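Local atomic coordinates of naphthalene dioxygenase large subunit (Rhodococcus sp., PDB entry 2B1X), a protein that belongs to the Rieske non-haem iron oxygenases, carrying an Fe2/S2 cluster in a Rieske domain and a separate Fe(III) ion in the catalytic domain. Residues A[236-242]-A[414-420]; A[264-268]-A[288-292]; A[393-397]-A[419-425]. Numbering follows the deposited sequence.

How the contacts relate
From the N terminus, contact 1 opens first, with residues 236-242 leading into strand 240-244. Contact 2 opens and closes while contact 1 is still waiting for its partner: 264-268 meets 288-292 across helices 270-279 and 282-288, before the chain returns to the sheet at strand 293-298. Segment 393-397 then opens contact 3, after which 414-420 completes contact 1 and 419-425 completes contact 3. Contacts 1 and 3 therefore cross and share Tyr419 and Ala420; their centres lie about 12 Å apart, and they join the edge of the catalytic-domain sheet to strand 392-394 and helix 422-436. Contact 2 lies about 17 Å, centre to centre, from contact 1.

Contact 1 of 3, residues A[236-242]-A[414-420]; sequences FALYGEH and AYPLDYA
His242 and Asp418 form a histidine-carboxylate hydrogen bond, His242 ND1 donating to Asp418 OD1 at 2.9 Å; both side chains have chi1 t. The aspartate suits its place because it has two acceptors, and OD2 serves His295. Beside it the backbones pair antiparallel: His242 and Tyr415 are a hydrogen-bonded pair (CA-CA 5.1 Å), with His242 N to Tyr415 O 3.0 Å and Tyr415 N to His242 O 2.9 Å. After Tyr415 the chain bends at Pro416 (phi/psi -80/35), passes through the extended Leu417, and is held again where Asp418 N donates to Ala237 O at 2.8 Å. The CA atoms of Leu238 and Leu417 are 4.6 Å apart. Gly240, with phi/psi -157/-178, fits because a CB there would lie about 3.4 Å from Asp418 CB.

Two alanines give small methyl groups that settle on ring faces. Ala237 CB lies 3.6 Å from the centroid of the Tyr419 ring, and Ala420 CB 3.7 Å from that of the His242 ring, both CH-pi contacts. Leu238 CD2 reaches Leu417 CD1 and Tyr419 CD1, each at 3.9 Å. Phe236, chi1 p, brings CE2 to 3.4 Å from Tyr419 OH, which bonds to Pro234 O; the Phe236 side chain is about 9 Å from the Fe(III) ion.

Strand 413-415 lies beyond 240-244 as an outermost strand, within this chain, of the large antiparallel sheet characteristic of Bet v 1-like catalytic domains. Strand 250-254 follows on the other side of 240-244, helix 422-436 packs on His242 and Tyr415, and Asp129 and Ala130 of the second subunit cover Leu238, Leu417 and Tyr419.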
loop_
_atom_site.group_PDB
_atom_site.type_symbol
_atom_site.label_atom_id
_atom_site.label_comp_id
_atom_site.label_asym_id
_atom_site.label_seq_id
_atom_site.Cartn_x
_atom_site.Cartn_y
_atom_site.Cartn_z
ATOM N N PHE A 236 6.493 -35.669 -24.522
ATOM C CA PHE A 236 6.361 -36.389 -23.251
ATOM C C PHE A 236 4.917 -36.596 -22.752
ATOM O O PHE A 236 4.605 -37.626 -22.159
ATOM C CB PHE A 236 7.238 -35.754 -22.156
ATOM C CG PHE A 236 6.573 -34.611 -21.430
ATOM C CD1 PHE A 236 6.071 -34.781 -20.127
ATOM C CD2 PHE A 236 6.459 -33.365 -22.038
ATOM C CE1 PHE A 236 5.462 -33.716 -19.449
ATOM C CE2 PHE A 236 5.842 -32.309 -21.378
ATOM C CZ PHE A 236 5.350 -32.486 -20.072
ATOM N N ALA A 237 4.044 -35.629 -23.002
ATOM C CA ALA A 237 2.676 -35.691 -22.478
ATOM C C ALA A 237 1.733 -36.535 -23.324
ATOM O O ALA A 237 0.621 -36.856 -22.885
ATOM C CB ALA A 237 2.124 -34.314 -22.223
ATOM N N LEU A 238 2.207 -36.983 -24.492
ATOM C CA LEU A 238 1.466 -37.947 -25.281
ATOM C C LEU A 238 1.355 -39.301 -24.571
ATOM O O LEU A 238 0.432 -40.088 -24.853
ATOM C CB LEU A 238 2.096 -38.127 -26.679
ATOM C CG LEU A 238 2.111 -36.923 -27.631
ATOM C CD1 LEU A 238 2.600 -37.366 -29.019
ATOM C CD2 LEU A 238 0.736 -36.197 -27.715
ATOM N N TYR A 239 2.297 -39.581 -23.664
ATOM C CA TYR A 239 2.320 -40.869 -22.940
ATOM C C TYR A 239 1.598 -40.689 -21.621
ATOM O O TYR A 239 2.156 -40.917 -20.548
ATOM C CB TYR A 239 3.748 -41.371 -22.724
ATOM C CG TYR A 239 4.541 -41.406 -24.019
ATOM C CD1 TYR A 239 5.366 -40.341 -24.368
ATOM C CD2 TYR A 239 4.455 -42.506 -24.891
ATOM C CE1 TYR A 239 6.061 -40.338 -25.559
ATOM C CE2 TYR A 239 5.162 -42.518 -26.094
ATOM C CZ TYR A 239 5.965 -41.434 -26.422
ATOM O OH TYR A 239 6.693 -41.415 -27.599
ATOM N N GLY A 240 0.355 -40.231 -21.720
ATOM C CA GLY A 240 -0.430 -39.917 -20.552
ATOM C C GLY A 240 -1.921 -39.950 -20.815
ATOM O O GLY A 240 -2.373 -40.228 -21.936
ATOM N N GLU A 241 -2.676 -39.629 -19.767
ATOM C CA GLU A 241 -4.132 -39.585 -19.805
ATOM C C GLU A 241 -4.633 -38.283 -19.190
ATOM O O GLU A 241 -4.078 -37.820 -18.216
ATOM C CB GLU A 241 -4.684 -40.787 -19.058
ATOM C CG GLU A 241 -6.100 -41.167 -19.458
ATOM C CD GLU A 241 -6.179 -42.041 -20.716
ATOM O OE1 GLU A 241 -5.141 -42.527 -21.206
ATOM O OE2 GLU A 241 -7.312 -42.292 -21.195
ATOM N N HIS A 242 -5.653 -37.690 -19.800
ATOM C CA HIS A 242 -6.285 -36.406 -19.381
ATOM C C HIS A 242 -7.727 -36.729 -18.940
ATOM O O HIS A 242 -8.535 -37.167 -19.764
ATOM C CB HIS A 242 -6.308 -35.477 -20.605
ATOM C CG HIS A 242 -6.641 -34.032 -20.331
ATOM N ND1 HIS A 242 -5.689 -33.111 -19.959
ATOM C CD2 HIS A 242 -7.788 -33.334 -20.490
ATOM C CE1 HIS A 242 -6.238 -31.914 -19.846
ATOM N NE2 HIS A 242 -7.512 -32.015 -20.187
ATOM N N ALA A 414 -12.169 -39.463 -20.058
ATOM C CA ALA A 414 -10.731 -39.661 -20.199
ATOM C C ALA A 414 -10.256 -39.635 -21.662
ATOM O O ALA A 414 -10.863 -40.253 -22.530
ATOM C CB ALA A 414 -10.331 -40.957 -19.544
ATOM N N TYR A 415 -9.141 -38.963 -21.913
ATOM C CA TYR A 415 -8.563 -38.882 -23.254
ATOM C C TYR A 415 -7.141 -39.464 -23.252
ATOM O O TYR A 415 -6.392 -39.218 -22.299
ATOM C CB TYR A 415 -8.579 -37.423 -23.731
ATOM C CG TYR A 415 -9.983 -36.848 -23.860
ATOM C CD1 TYR A 415 -10.531 -36.077 -22.845
ATOM C CD2 TYR A 415 -10.764 -37.128 -24.989
ATOM C CE1 TYR A 415 -11.809 -35.559 -22.947
ATOM C CE2 TYR A 415 -12.022 -36.648 -25.106
ATOM C CZ TYR A 415 -12.539 -35.838 -24.091
ATOM O OH TYR A 415 -13.791 -35.372 -24.242
ATOM N N PRO A 416 -6.754 -40.209 -24.313
ATOM C CA PRO A 416 -5.500 -40.988 -24.308
ATOM C C PRO A 416 -4.220 -40.171 -24.606
ATOM O O PRO A 416 -3.275 -40.675 -25.253
ATOM C CB PRO A 416 -5.738 -42.052 -25.414
ATOM C CG PRO A 416 -6.633 -41.324 -26.427
ATOM C CD PRO A 416 -7.448 -40.301 -25.613
ATOM N N LEU A 417 -4.192 -38.931 -24.141
ATOM C CA LEU A 417 -3.001 -38.109 -24.160
ATOM C C LEU A 417 -3.206 -37.043 -23.083
ATOM O O LEU A 417 -4.339 -36.844 -22.625
ATOM C CB LEU A 417 -2.790 -37.496 -25.555
ATOM C CG LEU A 417 -3.688 -36.324 -26.007
ATOM C CD1 LEU A 417 -3.149 -35.655 -27.276
ATOM C CD2 LEU A 417 -5.129 -36.772 -26.237
ATOM N N ASP A 418 -2.149 -36.328 -22.707
ATOM C CA ASP A 418 -2.274 -35.225 -21.744
ATOM C C ASP A 418 -1.901 -33.842 -22.331
ATOM O O ASP A 418 -1.640 -32.890 -21.593
ATOM C CB ASP A 418 -1.512 -35.554 -20.444
ATOM C CG ASP A 418 -1.966 -34.705 -19.248
ATOM O OD1 ASP A 418 -3.113 -34.168 -19.240
ATOM O OD2 ASP A 418 -1.204 -34.471 -18.277
ATOM N N TYR A 419 -1.873 -33.726 -23.656
ATOM C CA TYR A 419 -1.944 -32.425 -24.296
ATOM C C TYR A 419 -3.415 -32.211 -24.690
ATOM O O TYR A 419 -3.840 -32.602 -25.760
ATOM C CB TYR A 419 -1.038 -32.324 -25.553
ATOM C CG TYR A 419 0.437 -32.160 -25.268
ATOM C CD1 TYR A 419 1.384 -32.725 -26.129
ATOM C CD2 TYR A 419 0.898 -31.478 -24.116
ATOM C CE1 TYR A 419 2.772 -32.601 -25.870
ATOM C CE2 TYR A 419 2.273 -31.351 -23.842
ATOM C CZ TYR A 419 3.209 -31.925 -24.736
ATOM O OH TYR A 419 4.575 -31.829 -24.505
ATOM N N ALA A 420 -4.189 -31.652 -23.784
ATOM C CA ALA A 420 -5.586 -31.336 -24.063
ATOM C C ALA A 420 -5.978 -30.207 -23.129
ATOM O O ALA A 420 -5.224 -29.885 -22.208
ATOM C CB ALA A 420 -6.490 -32.546 -23.863
#

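Contact 2 of 3, residues A[264-268]-A[288-292]; sequences EFMGL and FRPTA
Three consecutive residues, Phe265, Met266 and Gly267, have positive phi (59°, 61° and 63°), so the backbone makes a left-handed turn; glycine accepts such angles readily, the other two less so. Gly267 N donates to Glu264 O (3.0 Å) and Leu268 N to Phe265 O (2.9 Å). The turn meets 288-292 through Phe265 N, which donates to Arg289 O at 2.8 Å. Long Arg289 lays CG over the Phe265 ring face, 4.3 Å from its centroid, and its NH1 forms a salt bridge with Glu264 OE1 at 2.9 Å, while NH2 pairs with Glu286. Water 1 accepts from Met266 N (2.9 Å) and sits 2.8 Å from Arg289 O and 2.7 Å from Thr291 O. Phe288 (chi1 t) meets Phe265 CD2 with its CD2 at 3.6 Å, Leu268 CD1 with its CE2 at 3.8 Å, and Met266 SD with its CE1 at 3.7 Å, a Met-aromatic contact. Phe288 to Thr291 is a type I beta turn, which ends a helical excursion between sheet strands 250-254 and 293-298.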
loop_
_atom_site.group_PDB
_atom_site.type_symbol
_atom_site.label_atom_id
_atom_site.label_comp_id
_atom_site.label_asym_id
_atom_site.label_seq_id
_atom_site.Cartn_x
_atom_site.Cartn_y
_atom_site.Cartn_z
ATOM N N GLU A 264 8.932 -48.973 -11.123
ATOM C CA GLU A 264 7.483 -48.961 -10.971
ATOM C C GLU A 264 7.053 -48.181 -9.734
ATOM O O GLU A 264 7.816 -48.047 -8.775
ATOM C CB GLU A 264 6.941 -50.380 -10.900
ATOM C CG GLU A 264 7.144 -51.164 -12.184
ATOM C CD GLU A 264 6.633 -52.600 -12.104
ATOM O OE1 GLU A 264 6.388 -53.114 -10.981
ATOM O OE2 GLU A 264 6.479 -53.212 -13.182
ATOM N N PHE A 265 5.827 -47.665 -9.779
ATOM C CA PHE A 265 5.240 -46.986 -8.643
ATOM C C PHE A 265 6.111 -45.793 -8.229
ATOM O O PHE A 265 6.346 -45.561 -7.043
ATOM C CB PHE A 265 5.046 -47.980 -7.482
ATOM C CG PHE A 265 4.240 -49.207 -7.849
ATOM C CD1 PHE A 265 4.824 -50.478 -7.806
ATOM C CD2 PHE A 265 2.906 -49.097 -8.233
ATOM C CE1 PHE A 265 4.085 -51.617 -8.124
ATOM C CE2 PHE A 265 2.163 -50.213 -8.579
ATOM C CZ PHE A 265 2.756 -51.494 -8.518
ATOM N N MET A 266 6.618 -45.071 -9.231
ATOM C CA MET A 266 7.384 -43.832 -9.017
ATOM C C MET A 266 8.641 -44.096 -8.204
ATOM O O MET A 266 9.196 -43.186 -7.577
ATOM C CB MET A 266 6.532 -42.769 -8.308
ATOM C CG MET A 266 5.341 -42.313 -9.094
ATOM S SD MET A 266 4.582 -40.899 -8.321
ATOM C CE MET A 266 5.712 -39.577 -8.950
ATOM N N GLY A 267 9.069 -45.353 -8.180
ATOM C CA GLY A 267 10.192 -45.744 -7.342
ATOM C C GLY A 267 9.980 -45.567 -5.843
ATOM O O GLY A 267 10.944 -45.398 -5.088
ATOM N N LEU A 268 8.736 -45.639 -5.391
ATOM C CA LEU A 268 8.463 -45.596 -3.955
ATOM C C LEU A 268 9.155 -46.715 -3.197
ATOM O O LEU A 268 9.440 -47.794 -3.775
ATOM C CB LEU A 268 6.968 -45.641 -3.688
ATOM C CG LEU A 268 6.227 -44.346 -4.001
ATOM C CD1 LEU A 268 4.749 -44.638 -4.016
ATOM C CD2 LEU A 268 6.589 -43.219 -3.009
ATOM N N PHE A 288 -1.477 -46.672 -11.505
ATOM C CA PHE A 288 -0.337 -46.045 -10.820
ATOM C C PHE A 288 1.010 -46.617 -11.251
ATOM O O PHE A 288 2.027 -45.915 -11.232
ATOM C CB PHE A 288 -0.474 -46.146 -9.298
ATOM C CG PHE A 288 0.565 -45.355 -8.534
ATOM C CD1 PHE A 288 0.794 -44.002 -8.825
ATOM C CD2 PHE A 288 1.283 -45.946 -7.500
ATOM C CE1 PHE A 288 1.741 -43.245 -8.104
ATOM C CE2 PHE A 288 2.232 -45.201 -6.769
ATOM C CZ PHE A 288 2.463 -43.846 -7.080
ATOM N N ARG A 289 1.027 -47.888 -11.643
ATOM C CA ARG A 289 2.289 -48.600 -11.843
ATOM C C ARG A 289 3.362 -47.865 -12.700
ATOM O O ARG A 289 4.545 -47.827 -12.307
ATOM C CB ARG A 289 2.035 -49.994 -12.399
ATOM C CG ARG A 289 3.264 -50.880 -12.414
ATOM C CD ARG A 289 3.047 -52.244 -13.090
ATOM N NE ARG A 289 2.073 -53.051 -12.352
ATOM C CZ ARG A 289 2.368 -53.825 -11.310
ATOM N NH1 ARG A 289 3.615 -53.909 -10.872
ATOM N NH2 ARG A 289 1.409 -54.512 -10.701
ATOM N N PRO A 290 2.980 -47.341 -13.865
ATOM C CA PRO A 290 3.927 -46.647 -14.743
ATOM C C PRO A 290 3.923 -45.101 -14.595
ATOM O O PRO A 290 4.429 -44.411 -15.456
ATOM C CB PRO A 290 3.416 -47.029 -16.130
ATOM C CG PRO A 290 1.931 -47.154 -15.957
ATOM C CD PRO A 290 1.639 -47.388 -14.484
ATOM N N THR A 291 3.376 -44.568 -13.510
ATOM C CA THR A 291 3.274 -43.105 -13.354
ATOM C C THR A 291 4.620 -42.427 -13.121
ATOM O O THR A 291 5.466 -42.953 -12.387
ATOM C CB THR A 291 2.343 -42.801 -12.179
ATOM O OG1 THR A 291 1.001 -43.138 -12.564
ATOM C CG2 THR A 291 2.294 -41.284 -11.859
ATOM N N ALA A 292 4.802 -41.266 -13.763
ATOM C CA ALA A 292 5.880 -40.320 -13.450
ATOM C C ALA A 292 5.349 -38.970 -12.903
ATOM O O ALA A 292 5.969 -38.346 -12.019
ATOM C CB ALA A 292 6.724 -40.068 -14.691
HETATM O O HOH W 1 6.088 -45.528 -12.063
#

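Contact 3 of 3, residues A[393-397]-A[419-425]; sequences LNYQM and YAEANQR
This contact joins an Asx turn at the end of strand 392-394 to the N-terminus of helix 422-436, at the face where the catalytic domain meets the Rieske domain of the second subunit, an arrangement characteristic of Rieske oxygenases. Leu393 continues the strand. Asn394 makes the turn: its short side chain (chi1 t) lets OD1 accept from Gln396 N at 3.0 Å, while ND2 donates to Gln396 OE1 at 3.1 Å. Water 2 lies 2.9 Å from Asn394 OD1 and 2.7 Å from Glu421 OE1, bridging the two segments.

Tyr395 (chi1 m) spreads its ring along the first helical turn: CE2 is 3.4 Å from Gln424 CB, and Glu421 CB meets the ring edge, 4.1 Å from Tyr395 CD2. Tyr395 CB is 3.7 Å from Arg425 CG, and Tyr395 OH is hydrogen-bonded to Asp208.

Gln396 turns away, with NE2 bonded to Asp20 O. Met397 then donates its N to Glu421 OE1 at 3.0 Å. Glu421 holds the N-cap position, its backbone O accepting from Arg425 N at 3.1 Å. Its side chain (chi1 m, chi2 t) carries the carboxylate far enough for a double task, since OE2 is hydrogen-bonded to His90 NE2 and forms a salt bridge with Arg91, both of the second subunit and both residues of that subunit's Fe2/S2 pocket. Met397, unbranched and long with chi1 and chi2 t, points toward 419-425 (CA-CA 5.4 Å to Ala420), placing SD 3.4 Å from Tyr419 C and 3.3 Å from Ala420 N.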
loop_
_atom_site.group_PDB
_atom_site.type_symbol
_atom_site.label_atom_id
_atom_site.label_comp_id
_atom_site.label_asym_id
_atom_site.label_seq_id
_atom_site.Cartn_x
_atom_site.Cartn_y
_atom_site.Cartn_z
ATOM N N LEU A 393 -10.250 -16.330 -23.973
ATOM C CA LEU A 393 -9.152 -17.268 -23.753
ATOM C C LEU A 393 -9.312 -18.459 -24.709
ATOM O O LEU A 393 -10.444 -18.896 -24.948
ATOM C CB LEU A 393 -9.206 -17.735 -22.310
ATOM C CG LEU A 393 -9.152 -16.640 -21.238
ATOM C CD1 LEU A 393 -9.385 -17.223 -19.822
ATOM C CD2 LEU A 393 -7.836 -15.832 -21.289
ATOM N N ASN A 394 -8.199 -18.983 -25.255
ATOM C CA ASN A 394 -8.295 -20.054 -26.216
ATOM C C ASN A 394 -8.088 -21.407 -25.512
ATOM O O ASN A 394 -6.988 -21.726 -25.046
ATOM C CB ASN A 394 -7.302 -19.837 -27.398
ATOM C CG ASN A 394 -7.438 -20.901 -28.511
ATOM O OD1 ASN A 394 -7.189 -22.085 -28.288
ATOM N ND2 ASN A 394 -7.782 -20.455 -29.731
ATOM N N TYR A 395 -9.168 -22.185 -25.441
ATOM C CA TYR A 395 -9.105 -23.520 -24.921
ATOM C C TYR A 395 -9.370 -24.568 -26.026
ATOM O O TYR A 395 -9.947 -25.653 -25.761
ATOM C CB TYR A 395 -10.118 -23.640 -23.776
ATOM C CG TYR A 395 -9.630 -22.944 -22.515
ATOM C CD1 TYR A 395 -10.170 -21.719 -22.134
ATOM C CD2 TYR A 395 -8.638 -23.529 -21.690
ATOM C CE1 TYR A 395 -9.728 -21.078 -20.991
ATOM C CE2 TYR A 395 -8.211 -22.880 -20.512
ATOM C CZ TYR A 395 -8.758 -21.655 -20.198
ATOM O OH TYR A 395 -8.362 -20.976 -19.083
ATOM N N GLN A 396 -8.928 -24.255 -27.248
ATOM C CA GLN A 396 -9.264 -25.091 -28.402
ATOM C C GLN A 396 -8.361 -26.314 -28.658
ATOM O O GLN A 396 -8.480 -26.966 -29.695
ATOM C CB GLN A 396 -9.294 -24.251 -29.682
ATOM C CG GLN A 396 -10.272 -23.046 -29.638
ATOM C CD GLN A 396 -10.406 -22.401 -31.007
ATOM O OE1 GLN A 396 -9.410 -22.205 -31.713
ATOM N NE2 GLN A 396 -11.633 -22.048 -31.377
ATOM N N MET A 397 -7.447 -26.601 -27.749
ATOM C CA MET A 397 -6.559 -27.755 -27.923
ATOM C C MET A 397 -7.364 -29.053 -28.030
ATOM O O MET A 397 -8.000 -29.491 -27.066
ATOM C CB MET A 397 -5.562 -27.834 -26.762
ATOM C CG MET A 397 -4.445 -28.840 -26.990
ATOM S SD MET A 397 -3.426 -28.963 -25.551
ATOM C CE MET A 397 -2.400 -27.575 -25.771
ATOM N N TYR A 419 -1.873 -33.726 -23.656
ATOM C CA TYR A 419 -1.944 -32.425 -24.296
ATOM C C TYR A 419 -3.415 -32.211 -24.690
ATOM O O TYR A 419 -3.840 -32.602 -25.760
ATOM C CB TYR A 419 -1.038 -32.324 -25.553
ATOM C CG TYR A 419 0.437 -32.160 -25.268
ATOM C CD1 TYR A 419 1.384 -32.725 -26.129
ATOM C CD2 TYR A 419 0.898 -31.478 -24.116
ATOM C CE1 TYR A 419 2.772 -32.601 -25.870
ATOM C CE2 TYR A 419 2.273 -31.351 -23.842
ATOM C CZ TYR A 419 3.209 -31.925 -24.736
ATOM O OH TYR A 419 4.575 -31.829 -24.505
ATOM N N ALA A 420 -4.189 -31.652 -23.784
ATOM C CA ALA A 420 -5.586 -31.336 -24.063
ATOM C C ALA A 420 -5.978 -30.207 -23.129
ATOM O O ALA A 420 -5.224 -29.885 -22.208
ATOM C CB ALA A 420 -6.490 -32.546 -23.863
ATOM N N GLU A 421 -7.126 -29.591 -23.398
ATOM C CA GLU A 421 -7.655 -28.525 -22.550
ATOM C C GLU A 421 -9.096 -28.824 -22.124
ATOM O O GLU A 421 -9.852 -27.914 -21.684
ATOM C CB GLU A 421 -7.503 -27.149 -23.220
ATOM C CG GLU A 421 -6.059 -26.654 -23.203
ATOM C CD GLU A 421 -5.759 -25.487 -24.139
ATOM O OE1 GLU A 421 -6.429 -25.358 -25.187
ATOM O OE2 GLU A 421 -4.813 -24.707 -23.821
ATOM N N ALA A 422 -9.474 -30.101 -22.226
ATOM C CA ALA A 422 -10.796 -30.566 -21.771
ATOM C C ALA A 422 -10.995 -30.384 -20.253
ATOM O O ALA A 422 -12.084 -29.970 -19.794
ATOM C CB ALA A 422 -11.048 -32.022 -22.188
ATOM N N ASN A 423 -9.951 -30.657 -19.477
ATOM C CA ASN A 423 -10.004 -30.427 -18.025
ATOM C C ASN A 423 -10.213 -28.969 -17.635
ATOM O O ASN A 423 -11.069 -28.681 -16.786
ATOM C CB ASN A 423 -8.770 -30.983 -17.325
ATOM C CG ASN A 423 -8.716 -32.480 -17.373
ATOM O OD1 ASN A 423 -9.641 -33.142 -17.921
ATOM N ND2 ASN A 423 -7.625 -33.063 -16.795
ATOM N N GLN A 424 -9.463 -28.060 -18.248
ATOM C CA GLN A 424 -9.632 -26.613 -17.982
ATOM C C GLN A 424 -11.044 -26.132 -18.356
ATOM O O GLN A 424 -11.642 -25.312 -17.654
ATOM C CB GLN A 424 -8.585 -25.779 -18.733
ATOM C CG GLN A 424 -7.101 -26.072 -18.357
ATOM C CD GLN A 424 -6.419 -27.208 -19.151
ATOM O OE1 GLN A 424 -7.006 -28.263 -19.384
ATOM N NE2 GLN A 424 -5.165 -26.984 -19.540
ATOM N N ARG A 425 -11.578 -26.688 -19.452
ATOM C CA ARG A 425 -12.913 -26.335 -19.914
ATOM C C ARG A 425 -14.002 -26.781 -18.941
ATOM O O ARG A 425 -14.952 -26.048 -18.704
ATOM C CB ARG A 425 -13.168 -26.974 -21.278
ATOM C CG ARG A 425 -12.529 -26.155 -22.448
ATOM C CD ARG A 425 -13.234 -26.410 -23.770
ATOM N NE ARG A 425 -12.826 -27.708 -24.152
ATOM C CZ ARG A 425 -13.587 -28.746 -24.434
ATOM N NH1 ARG A 425 -14.921 -28.706 -24.469
ATOM N NH2 ARG A 425 -12.955 -29.859 -24.719
HETATM O O HOH W 2 -5.208 -23.805 -27.042
#